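Putative platelet activating factor (Streptococcus pneumoniae, PDB 2HSJ) is of unknown function but belongs to the GDSL-like lipase/acylhydrolase family of the SGNH hydrolase clan and probably hydrolyses ester bonds. Local coordinates at residues Glu46-Gln51 and Gln203-Ser208; Tyr68-Leu73 and Leu108-Ala113; Asp177-Gln182 and Lys188-Asp193. All coordinates share one frame; numbering follows the deposited sequence.

Overall arrangement
Starting from the N terminus, the chain runs through the long helix 3-30 and strand 37-41 to E46-Q51, the first segment of contact 1. Its partner, Q203-S208, follows after 151 intervening residues, so contact 1 ties the helix 50-54 region to the C-terminal helix 199-209 and its loop encloses the other two. Contact 2 closes first, packing helix 70-75 against helix 104-121; contact 3 follows in series, a short closure between helix 176-179 and the loop before helix 199-209. Contacts 1 and 3 touch, with A204 CB 3.5 Å from Y190 CZ. Contact 2 stands apart, its centre about 23 Å from that of contact 1 and 26 Å from that of contact 3.

Contact 1: Glu46-Gln51 and Gln203-Ser208; sequences EYYPLQ and QALSKS
Y48 meets S206 and L205 through the outer end of its ring, and the contact divides into one polar bond and one apolar touch. The polar bond is short: Y48 OH donates to S206 OG at 2.7 Å, and OG lies in the plane of the ring, at its edge. S206 OG is also hydrogen-bonded to the backbone oxygen of Y202, one turn back on helix 199-209, so two bonds hold this buried hydroxyl.

In the apolar touch, Y48 CE1 is 3.6 Å from L205 CD2, the two side chains meeting obliquely. With CG roughly anti to the backbone N (chi1 -159°), the Y48 ring extends toward the helix. Y48 stands just before P49, the centre of an inverse gamma turn leading into helix 50-54. L50 CD2 rests 3.5 Å above one face of the Y48 ring, near the rim. The ring of Y202, on helix 199-209, meets that of Y48 with planes about 45° apart. K23 of the second subunit bonds to Y47 O nearby.

A directional anchor within buried packing follows from this chemistry: the phenol is held by its hydroxyl, and the serine relays the bond into the helix backbone, joining the loop before helix 50-54 to helix 199-209.

Contact 2: Tyr68-Leu73 and Leu108-Ala113; sequences YQTGLL and LNNLEA
T70 OG1 is gripped by two groups, both later in the chain: N110 ND2 across the contact and D97 OD1 of helix 95-99. The setting is helix-on-helix packing beside the parallel five-stranded sheet of an SGNH-type alpha/beta fold: T70 stands in the first turn of helix 70-75, straight after Q69 at the N-cap position, and N110 projects from the long helix 104-121. The amide donates to the threonine hydroxyl at an N110 ND2 to T70 OG1 distance of 3.0 Å. Its N-H points almost straight at the oxygen (169°), which lies only 1° out of the amide plane. The link to D97 is consistent with the hydroxyl passing its own proton on to a carboxylate, so that OG1 would accept from one helix and donate to another.

Close packing supports this bond. T70 and N110 cross at about a right angle, with T70 CB 3.7 Å from N110 CB. The threonine's two branches divide the work: with chi1 at 65°, OG1 turns to the asparagine while the methyl CG2 faces L111, whose CG is 4.0 Å away. L111 also touches L91 of strand 88-92 and Y160 and L163 of helix 150-164, which places the apolar part of the contact against the sheet. Farther along the same helix, E112 is bonded to the hydroxyl of Y167, one of the residues at a magnesium site.

N110 ND2 also comes within 3.3 Å of G71 N, but both are donors and no hydrogen bond joins them.

Contact 3: Asp177-Gln182 and Lys188-Asp193; sequences DCLTDQ and KEYTTD
Y190 and L179 both carry CG anti to the carbonyl carbon, with chi1 at -71° and -60°, and these torsions bring the tyrosine ring and the leucine branch together at the helix 176-179 segment. The L179 side chain meets the ring at a slant: its CD2 is 4.0 Å from Y190 CD2. At the ring's edge lie two backbone oxygens. L179 O approaches Y190 CD2 at 3.5 Å and C178 O approaches Y190 CE2 at 3.8 Å, both near the ring plane, a geometry in which the slightly positive ring hydrogens would face carbonyl oxygens. A204 of helix 199-209 touches both Y190 and L179, placing the pair against the helix that also takes part in contact 1.

No direct hydrogen bond crosses between the segments; two waters do that work. One donates to C178 O at 2.6 Å and is hydrogen-bonded to Y190 OH at 3.0 Å, extending the ring's reach to the C178 carbonyl. The other donates to D181 OD2 at 2.8 Å and accepts from K188 N at 2.9 Å, linking the two segments. D181's other oxygen, OD1, receives the amides of A183 and Q185, the first of these bonds closing an Asx turn, so OD1 is held by amides of the intervening loop and OD2 by the bridging water. A direct backbone bond between L179 and K187 reinforces the closure.

Beyond Y190 the loop leads to D193 and H196, which fit the Asp-x-x-His block of SGNH hydrolases; D193 OD1 bonds to the amides of L195 and H196. The chemistry implies a hydrated closure: the Y190 ring supplies the direct contacts, to the L179 side chain and to two carbonyl oxygens, while water carries the polar links between the segments.

Contact 1: Glu46-Gln51 and Gln203-Ser208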
loop_
_atom_site.group_PDB
_atom_site.type_symbol
_atom_site.label_atom_id
_atom_site.label_comp_id
_atom_site.label_asym_id
_atom_site.label_seq_id
_atom_site.Cartn_x
_atom_site.Cartn_y
_atom_site.Cartn_z
ATOM N N GLU D 46 -17.004 -5.055 -13.994
ATOM C CA GLU D 46 -17.599 -4.224 -12.940
ATOM C C GLU D 46 -18.048 -5.035 -11.726
ATOM O O GLU D 46 -17.874 -4.616 -10.551
ATOM C CB GLU D 46 -18.801 -3.396 -13.448
ATOM C CG GLU D 46 -19.213 -2.404 -12.380
ATOM C CD GLU D 46 -20.481 -1.644 -12.649
ATOM O OE1 GLU D 46 -20.889 -1.459 -13.829
ATOM O OE2 GLU D 46 -21.096 -1.210 -11.630
ATOM N N TYR D 47 -18.619 -6.207 -12.010
ATOM C CA TYR D 47 -19.217 -7.034 -10.953
ATOM C C TYR D 47 -18.256 -8.060 -10.355
ATOM O O TYR D 47 -18.638 -8.851 -9.446
ATOM C CB TYR D 47 -20.467 -7.779 -11.461
ATOM C CG TYR D 47 -21.496 -6.940 -12.184
ATOM C CD1 TYR D 47 -21.708 -5.601 -11.851
ATOM C CD2 TYR D 47 -22.302 -7.524 -13.170
ATOM C CE1 TYR D 47 -22.710 -4.827 -12.535
ATOM C CE2 TYR D 47 -23.267 -6.781 -13.836
ATOM C CZ TYR D 47 -23.456 -5.444 -13.515
ATOM O OH TYR D 47 -24.429 -4.743 -14.214
ATOM N N TYR D 48 -17.010 -8.042 -10.798
ATOM C CA TYR D 48 -16.016 -9.019 -10.367
ATOM C C TYR D 48 -15.593 -8.742 -8.934
ATOM O O TYR D 48 -15.095 -7.631 -8.636
ATOM C CB TYR D 48 -14.808 -8.853 -11.278
ATOM C CG TYR D 48 -13.848 -10.051 -11.381
ATOM C CD1 TYR D 48 -13.307 -10.389 -12.615
ATOM C CD2 TYR D 48 -13.504 -10.838 -10.275
ATOM C CE1 TYR D 48 -12.426 -11.431 -12.761
ATOM C CE2 TYR D 48 -12.578 -11.926 -10.394
ATOM C CZ TYR D 48 -12.087 -12.230 -11.676
ATOM O OH TYR D 48 -11.189 -13.280 -11.842
ATOM N N PRO D 49 -15.757 -9.732 -8.032
ATOM C CA PRO D 49 -15.278 -9.550 -6.641
ATOM C C PRO D 49 -13.804 -9.771 -6.560
ATOM O O PRO D 49 -13.304 -10.774 -6.060
ATOM C CB PRO D 49 -16.045 -10.614 -5.836
ATOM C CG PRO D 49 -16.335 -11.701 -6.850
ATOM C CD PRO D 49 -16.440 -11.033 -8.230
ATOM N N LEU D 50 -13.061 -8.784 -7.040
ATOM C CA LEU D 50 -11.608 -8.932 -7.125
ATOM C C LEU D 50 -10.904 -9.146 -5.788
ATOM O O LEU D 50 -10.037 -10.007 -5.666
ATOM C CB LEU D 50 -11.022 -7.712 -7.823
ATOM C CG LEU D 50 -11.460 -7.540 -9.260
ATOM C CD1 LEU D 50 -11.163 -6.098 -9.753
ATOM C CD2 LEU D 50 -10.774 -8.536 -10.145
ATOM N N GLN D 51 -11.258 -8.308 -4.817
ATOM C CA GLN D 51 -10.612 -8.394 -3.502
ATOM C C GLN D 51 -10.802 -9.767 -2.895
ATOM O O GLN D 51 -9.860 -10.368 -2.390
ATOM C CB GLN D 51 -11.223 -7.360 -2.561
ATOM C CG GLN D 51 -10.702 -7.424 -1.159
ATOM C CD GLN D 51 -11.621 -6.707 -0.204
ATOM O OE1 GLN D 51 -12.836 -6.898 -0.224
ATOM N NE2 GLN D 51 -11.036 -5.894 0.670
ATOM N N GLN D 203 -14.796 -17.641 -9.398
ATOM C CA GLN D 203 -13.707 -18.354 -8.726
ATOM C C GLN D 203 -12.878 -19.091 -9.783
ATOM O O GLN D 203 -11.641 -19.124 -9.726
ATOM C CB GLN D 203 -14.283 -19.340 -7.696
ATOM C CG GLN D 203 -13.192 -20.120 -6.991
ATOM C CD GLN D 203 -13.758 -21.091 -6.000
ATOM O OE1 GLN D 203 -14.670 -21.861 -6.329
ATOM N NE2 GLN D 203 -13.193 -21.096 -4.781
ATOM N N ALA D 204 -13.589 -19.709 -10.727
ATOM C CA ALA D 204 -12.908 -20.487 -11.784
ATOM C C ALA D 204 -12.097 -19.560 -12.688
ATOM O O ALA D 204 -10.961 -19.885 -13.064
ATOM C CB ALA D 204 -13.933 -21.249 -12.606
ATOM N N LEU D 205 -12.678 -18.411 -13.037
ATOM C CA LEU D 205 -11.973 -17.405 -13.839
ATOM C C LEU D 205 -10.715 -16.933 -13.121
ATOM O O LEU D 205 -9.649 -16.818 -13.721
ATOM C CB LEU D 205 -12.902 -16.213 -14.151
ATOM C CG LEU D 205 -12.291 -15.059 -14.977
ATOM C CD1 LEU D 205 -11.671 -15.552 -16.311
ATOM C CD2 LEU D 205 -13.328 -13.970 -15.205
ATOM N N SER D 206 -10.830 -16.698 -11.814
ATOM C CA SER D 206 -9.700 -16.230 -11.035
ATOM C C SER D 206 -8.556 -17.250 -10.992
ATOM O O SER D 206 -7.368 -16.893 -11.086
ATOM C CB SER D 206 -10.173 -15.898 -9.620
ATOM O OG SER D 206 -11.135 -14.870 -9.660
ATOM N N LYS D 207 -8.914 -18.522 -10.861
ATOM C CA LYS D 207 -7.901 -19.573 -10.851
ATOM C C LYS D 207 -7.165 -19.599 -12.206
ATOM O O LYS D 207 -5.937 -19.736 -12.243
ATOM C CB LYS D 207 -8.570 -20.917 -10.582
ATOM C CG LYS D 207 -7.631 -22.108 -10.534
ATOM C CD LYS D 207 -8.436 -23.344 -10.121
ATOM C CE LYS D 207 -7.904 -24.615 -10.756
ATOM N NZ LYS D 207 -6.914 -25.327 -9.907
ATOM N N SER D 208 -7.898 -19.417 -13.300
ATOM C CA SER D 208 -7.248 -19.407 -14.613
ATOM C C SER D 208 -6.390 -18.160 -14.819
ATOM O O SER D 208 -5.388 -18.238 -15.531
ATOM C CB SER D 208 -8.269 -19.525 -15.734
ATOM O OG SER D 208 -9.035 -18.348 -15.835
#

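Contact 2: Tyr68-Leu73 and Leu108-Ala113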
loop_
_atom_site.group_PDB
_atom_site.type_symbol
_atom_site.label_atom_id
_atom_site.label_comp_id
_atom_site.label_asym_id
_atom_site.label_seq_id
_atom_site.Cartn_x
_atom_site.Cartn_y
_atom_site.Cartn_z
ATOM N N TYR D 68 -20.551 -2.122 -21.307
ATOM C CA TYR D 68 -19.540 -1.423 -22.122
ATOM C C TYR D 68 -19.242 -2.210 -23.389
ATOM O O TYR D 68 -19.358 -3.430 -23.416
ATOM C CB TYR D 68 -18.240 -1.288 -21.353
ATOM C CG TYR D 68 -17.714 0.127 -21.180
ATOM C CD1 TYR D 68 -18.577 1.233 -21.085
ATOM C CD2 TYR D 68 -16.331 0.346 -21.024
ATOM C CE1 TYR D 68 -18.051 2.531 -20.855
ATOM C CE2 TYR D 68 -15.823 1.609 -20.785
ATOM C CZ TYR D 68 -16.670 2.673 -20.693
ATOM O OH TYR D 68 -16.159 3.913 -20.464
ATOM N N GLN D 69 -18.874 -1.468 -24.411
ATOM C CA GLN D 69 -18.471 -2.001 -25.704
ATOM C C GLN D 69 -17.149 -1.355 -26.031
ATOM O O GLN D 69 -16.804 -0.324 -25.470
ATOM C CB GLN D 69 -19.461 -1.616 -26.791
ATOM C CG GLN D 69 -20.841 -2.187 -26.601
ATOM C CD GLN D 69 -21.830 -1.580 -27.581
ATOM O OE1 GLN D 69 -22.844 -1.025 -27.184
ATOM N NE2 GLN D 69 -21.528 -1.675 -28.862
ATOM N N THR D 70 -16.435 -1.923 -26.999
ATOM C CA THR D 70 -15.093 -1.426 -27.346
ATOM C C THR D 70 -15.097 0.051 -27.741
ATOM O O THR D 70 -14.206 0.801 -27.387
ATOM C CB THR D 70 -14.408 -2.270 -28.476
ATOM O OG1 THR D 70 -15.150 -2.138 -29.702
ATOM C CG2 THR D 70 -14.268 -3.778 -28.057
ATOM N N GLY D 71 -16.106 0.481 -28.491
ATOM C CA GLY D 71 -16.166 1.891 -28.894
ATOM C C GLY D 71 -16.338 2.866 -27.737
ATOM O O GLY D 71 -15.743 3.951 -27.741
ATOM N N LEU D 72 -17.147 2.473 -26.744
ATOM C CA LEU D 72 -17.394 3.334 -25.590
ATOM C C LEU D 72 -16.122 3.445 -24.756
ATOM O O LEU D 72 -15.775 4.527 -24.245
ATOM C CB LEU D 72 -18.518 2.755 -24.721
ATOM C CG LEU D 72 -19.883 2.563 -25.379
ATOM C CD1 LEU D 72 -20.816 1.780 -24.425
ATOM C CD2 LEU D 72 -20.495 3.908 -25.756
ATOM N N LEU D 73 -15.413 2.327 -24.647
ATOM C CA LEU D 73 -14.166 2.309 -23.880
ATOM C C LEU D 73 -13.115 3.187 -24.530
ATOM O O LEU D 73 -12.449 3.973 -23.858
ATOM C CB LEU D 73 -13.637 0.876 -23.692
ATOM C CG LEU D 73 -12.232 0.700 -23.120
ATOM C CD1 LEU D 73 -12.211 1.339 -21.731
ATOM C CD2 LEU D 73 -11.872 -0.786 -23.046
ATOM N N LEU D 108 -12.189 -4.716 -33.534
ATOM C CA LEU D 108 -10.743 -4.903 -33.580
ATOM C C LEU D 108 -10.010 -3.578 -33.707
ATOM O O LEU D 108 -9.079 -3.312 -32.939
ATOM C CB LEU D 108 -10.344 -5.831 -34.734
ATOM C CG LEU D 108 -10.755 -7.298 -34.603
ATOM C CD1 LEU D 108 -10.409 -8.038 -35.900
ATOM C CD2 LEU D 108 -10.141 -7.968 -33.369
ATOM N N ASN D 109 -10.444 -2.741 -34.651
ATOM C CA ASN D 109 -9.839 -1.417 -34.817
ATOM C C ASN D 109 -9.918 -0.622 -33.527
ATOM O O ASN D 109 -8.957 0.053 -33.152
ATOM C CB ASN D 109 -10.500 -0.615 -35.937
ATOM C CG ASN D 109 -10.078 -1.087 -37.309
ATOM O OD1 ASN D 109 -9.108 -1.833 -37.450
ATOM N ND2 ASN D 109 -10.816 -0.663 -38.328
ATOM N N ASN D 110 -11.052 -0.732 -32.825
ATOM C CA ASN D 110 -11.188 -0.069 -31.525
ATOM C C ASN D 110 -10.156 -0.592 -30.527
ATOM O O ASN D 110 -9.481 0.192 -29.856
ATOM C CB ASN D 110 -12.596 -0.252 -30.953
ATOM C CG ASN D 110 -13.650 0.559 -31.692
ATOM O OD1 ASN D 110 -13.334 1.503 -32.410
ATOM N ND2 ASN D 110 -14.903 0.198 -31.498
ATOM N N LEU D 111 -10.007 -1.918 -30.458
ATOM C CA LEU D 111 -9.057 -2.517 -29.521
ATOM C C LEU D 111 -7.647 -2.138 -29.882
ATOM O O LEU D 111 -6.829 -1.859 -29.005
ATOM C CB LEU D 111 -9.187 -4.036 -29.495
ATOM C CG LEU D 111 -10.403 -4.538 -28.751
ATOM C CD1 LEU D 111 -10.697 -5.962 -29.113
ATOM C CD2 LEU D 111 -10.190 -4.373 -27.213
ATOM N N GLU D 112 -7.348 -2.119 -31.190
ATOM C CA GLU D 112 -6.009 -1.743 -31.612
ATOM C C GLU D 112 -5.693 -0.310 -31.207
ATOM O O GLU D 112 -4.610 -0.020 -30.686
ATOM C CB GLU D 112 -5.801 -1.993 -33.100
ATOM C CG GLU D 112 -4.348 -1.797 -33.462
ATOM C CD GLU D 112 -3.955 -2.430 -34.777
ATOM O OE1 GLU D 112 -4.858 -2.736 -35.591
ATOM O OE2 GLU D 112 -2.724 -2.611 -34.978
ATOM N N ALA D 113 -6.666 0.589 -31.362
ATOM C CA ALA D 113 -6.457 1.970 -30.922
ATOM C C ALA D 113 -6.248 2.105 -29.393
ATOM O O ALA D 113 -5.464 2.939 -28.930
ATOM C CB ALA D 113 -7.639 2.820 -31.348
#

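Contact 3: Asp177-Gln182 and Lys188-Asp193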
loop_
_atom_site.group_PDB
_atom_site.type_symbol
_atom_site.label_atom_id
_atom_site.label_comp_id
_atom_site.label_asym_id
_atom_site.label_seq_id
_atom_site.Cartn_x
_atom_site.Cartn_y
_atom_site.Cartn_z
ATOM N N ASP D 177 -11.823 -21.575 -22.600
ATOM C CA ASP D 177 -11.944 -23.022 -22.426
ATOM C C ASP D 177 -12.066 -23.421 -20.949
ATOM O O ASP D 177 -12.706 -24.439 -20.625
ATOM C CB ASP D 177 -10.779 -23.746 -23.101
ATOM C CG ASP D 177 -10.817 -23.647 -24.637
ATOM O OD1 ASP D 177 -11.910 -23.490 -25.227
ATOM O OD2 ASP D 177 -9.741 -23.776 -25.269
ATOM N N CYS D 178 -11.492 -22.612 -20.057
ATOM C CA CYS D 178 -11.583 -22.867 -18.609
ATOM C C CYS D 178 -12.991 -22.776 -18.050
ATOM O O CYS D 178 -13.275 -23.335 -16.990
ATOM C CB CYS D 178 -10.686 -21.923 -17.813
ATOM S SG CYS D 178 -8.915 -22.248 -18.106
ATOM N N LEU D 179 -13.862 -22.058 -18.751
ATOM C CA LEU D 179 -15.211 -21.796 -18.255
ATOM C C LEU D 179 -16.258 -22.651 -18.957
ATOM O O LEU D 179 -17.425 -22.619 -18.584
ATOM C CB LEU D 179 -15.577 -20.302 -18.365
ATOM C CG LEU D 179 -14.674 -19.359 -17.576
ATOM C CD1 LEU D 179 -15.205 -17.944 -17.736
ATOM C CD2 LEU D 179 -14.578 -19.782 -16.121
ATOM N N THR D 180 -15.833 -23.421 -19.957
ATOM C CA THR D 180 -16.794 -24.249 -20.709
ATOM C C THR D 180 -17.027 -25.607 -20.074
ATOM O O THR D 180 -16.152 -26.152 -19.387
ATOM C CB THR D 180 -16.359 -24.474 -22.176
ATOM O OG1 THR D 180 -15.053 -25.064 -22.201
ATOM C CG2 THR D 180 -16.336 -23.155 -22.933
ATOM N N ASP D 181 -18.206 -26.163 -20.310
ATOM C CA ASP D 181 -18.452 -27.562 -19.975
ATOM C C ASP D 181 -18.010 -28.406 -21.181
ATOM O O ASP D 181 -17.411 -27.888 -22.129
ATOM C CB ASP D 181 -19.927 -27.784 -19.581
ATOM C CG ASP D 181 -20.894 -27.489 -20.712
ATOM O OD1 ASP D 181 -20.450 -27.384 -21.865
ATOM O OD2 ASP D 181 -22.109 -27.381 -20.433
ATOM N N GLN D 182 -18.288 -29.700 -21.158
ATOM C CA GLN D 182 -17.823 -30.561 -22.237
ATOM C C GLN D 182 -18.583 -30.369 -23.557
ATOM O O GLN D 182 -18.156 -30.886 -24.589
ATOM C CB GLN D 182 -17.849 -32.029 -21.795
ATOM C CG GLN D 182 -17.147 -32.259 -20.445
ATOM C CD GLN D 182 -15.739 -31.701 -20.407
ATOM O OE1 GLN D 182 -15.396 -30.908 -19.516
ATOM N NE2 GLN D 182 -14.914 -32.100 -21.381
ATOM N N LYS D 188 -23.118 -24.487 -16.450
ATOM C CA LYS D 188 -24.293 -24.031 -15.727
ATOM C C LYS D 188 -23.918 -23.473 -14.344
ATOM O O LYS D 188 -24.401 -22.404 -13.942
ATOM C CB LYS D 188 -25.353 -25.147 -15.627
ATOM C CG LYS D 188 -26.710 -24.630 -15.158
ATOM C CD LYS D 188 -27.863 -25.360 -15.828
ATOM C CE LYS D 188 -29.168 -25.043 -15.146
ATOM N NZ LYS D 188 -29.279 -25.830 -13.878
ATOM N N GLU D 189 -23.029 -24.161 -13.621
ATOM C CA GLU D 189 -22.671 -23.693 -12.286
ATOM C C GLU D 189 -21.934 -22.363 -12.283
ATOM O O GLU D 189 -21.885 -21.716 -11.255
ATOM C CB GLU D 189 -21.860 -24.709 -11.490
ATOM C CG GLU D 189 -20.513 -24.998 -12.017
ATOM C CD GLU D 189 -19.561 -25.554 -10.949
ATOM O OE1 GLU D 189 -19.498 -25.001 -9.814
ATOM O OE2 GLU D 189 -18.883 -26.560 -11.254
ATOM N N TYR D 190 -21.367 -21.983 -13.428
ATOM C CA TYR D 190 -20.531 -20.785 -13.532
ATOM C C TYR D 190 -21.319 -19.545 -13.928
ATOM O O TYR D 190 -20.731 -18.471 -14.023
ATOM C CB TYR D 190 -19.392 -21.031 -14.551
ATOM C CG TYR D 190 -18.302 -21.986 -14.126
ATOM C CD1 TYR D 190 -18.235 -22.482 -12.831
ATOM C CD2 TYR D 190 -17.340 -22.398 -15.043
ATOM C CE1 TYR D 190 -17.219 -23.357 -12.449
ATOM C CE2 TYR D 190 -16.336 -23.240 -14.681
ATOM C CZ TYR D 190 -16.283 -23.728 -13.393
ATOM O OH TYR D 190 -15.236 -24.581 -13.091
ATOM N N THR D 191 -22.620 -19.706 -14.166
ATOM C CA THR D 191 -23.442 -18.602 -14.678
ATOM C C THR D 191 -24.689 -18.307 -13.833
ATOM O O THR D 191 -25.242 -19.215 -13.206
ATOM C CB THR D 191 -23.807 -18.803 -16.168
ATOM O OG1 THR D 191 -24.342 -17.590 -16.705
ATOM C CG2 THR D 191 -24.829 -19.910 -16.350
ATOM N N THR D 192 -25.093 -17.038 -13.809
ATOM C CA THR D 192 -26.380 -16.662 -13.220
ATOM C C THR D 192 -27.487 -16.675 -14.265
ATOM O O THR D 192 -28.543 -17.245 -14.023
ATOM C CB THR D 192 -26.327 -15.275 -12.561
ATOM O OG1 THR D 192 -25.814 -14.339 -13.504
ATOM C CG2 THR D 192 -25.414 -15.305 -11.350
ATOM N N ASP D 193 -27.215 -16.087 -15.437
ATOM C CA ASP D 193 -28.243 -15.885 -16.462
ATOM C C ASP D 193 -27.826 -16.314 -17.875
ATOM O O ASP D 193 -28.516 -15.993 -18.856
ATOM C CB ASP D 193 -28.654 -14.418 -16.492
ATOM C CG ASP D 193 -27.511 -13.498 -16.863
ATOM O OD1 ASP D 193 -26.430 -14.003 -17.252
ATOM O OD2 ASP D 193 -27.688 -12.268 -16.762
HETATM O O HOH W 1 -12.726 -24.236 -14.661
HETATM O O HOH W 2 -23.173 -27.015 -17.817
#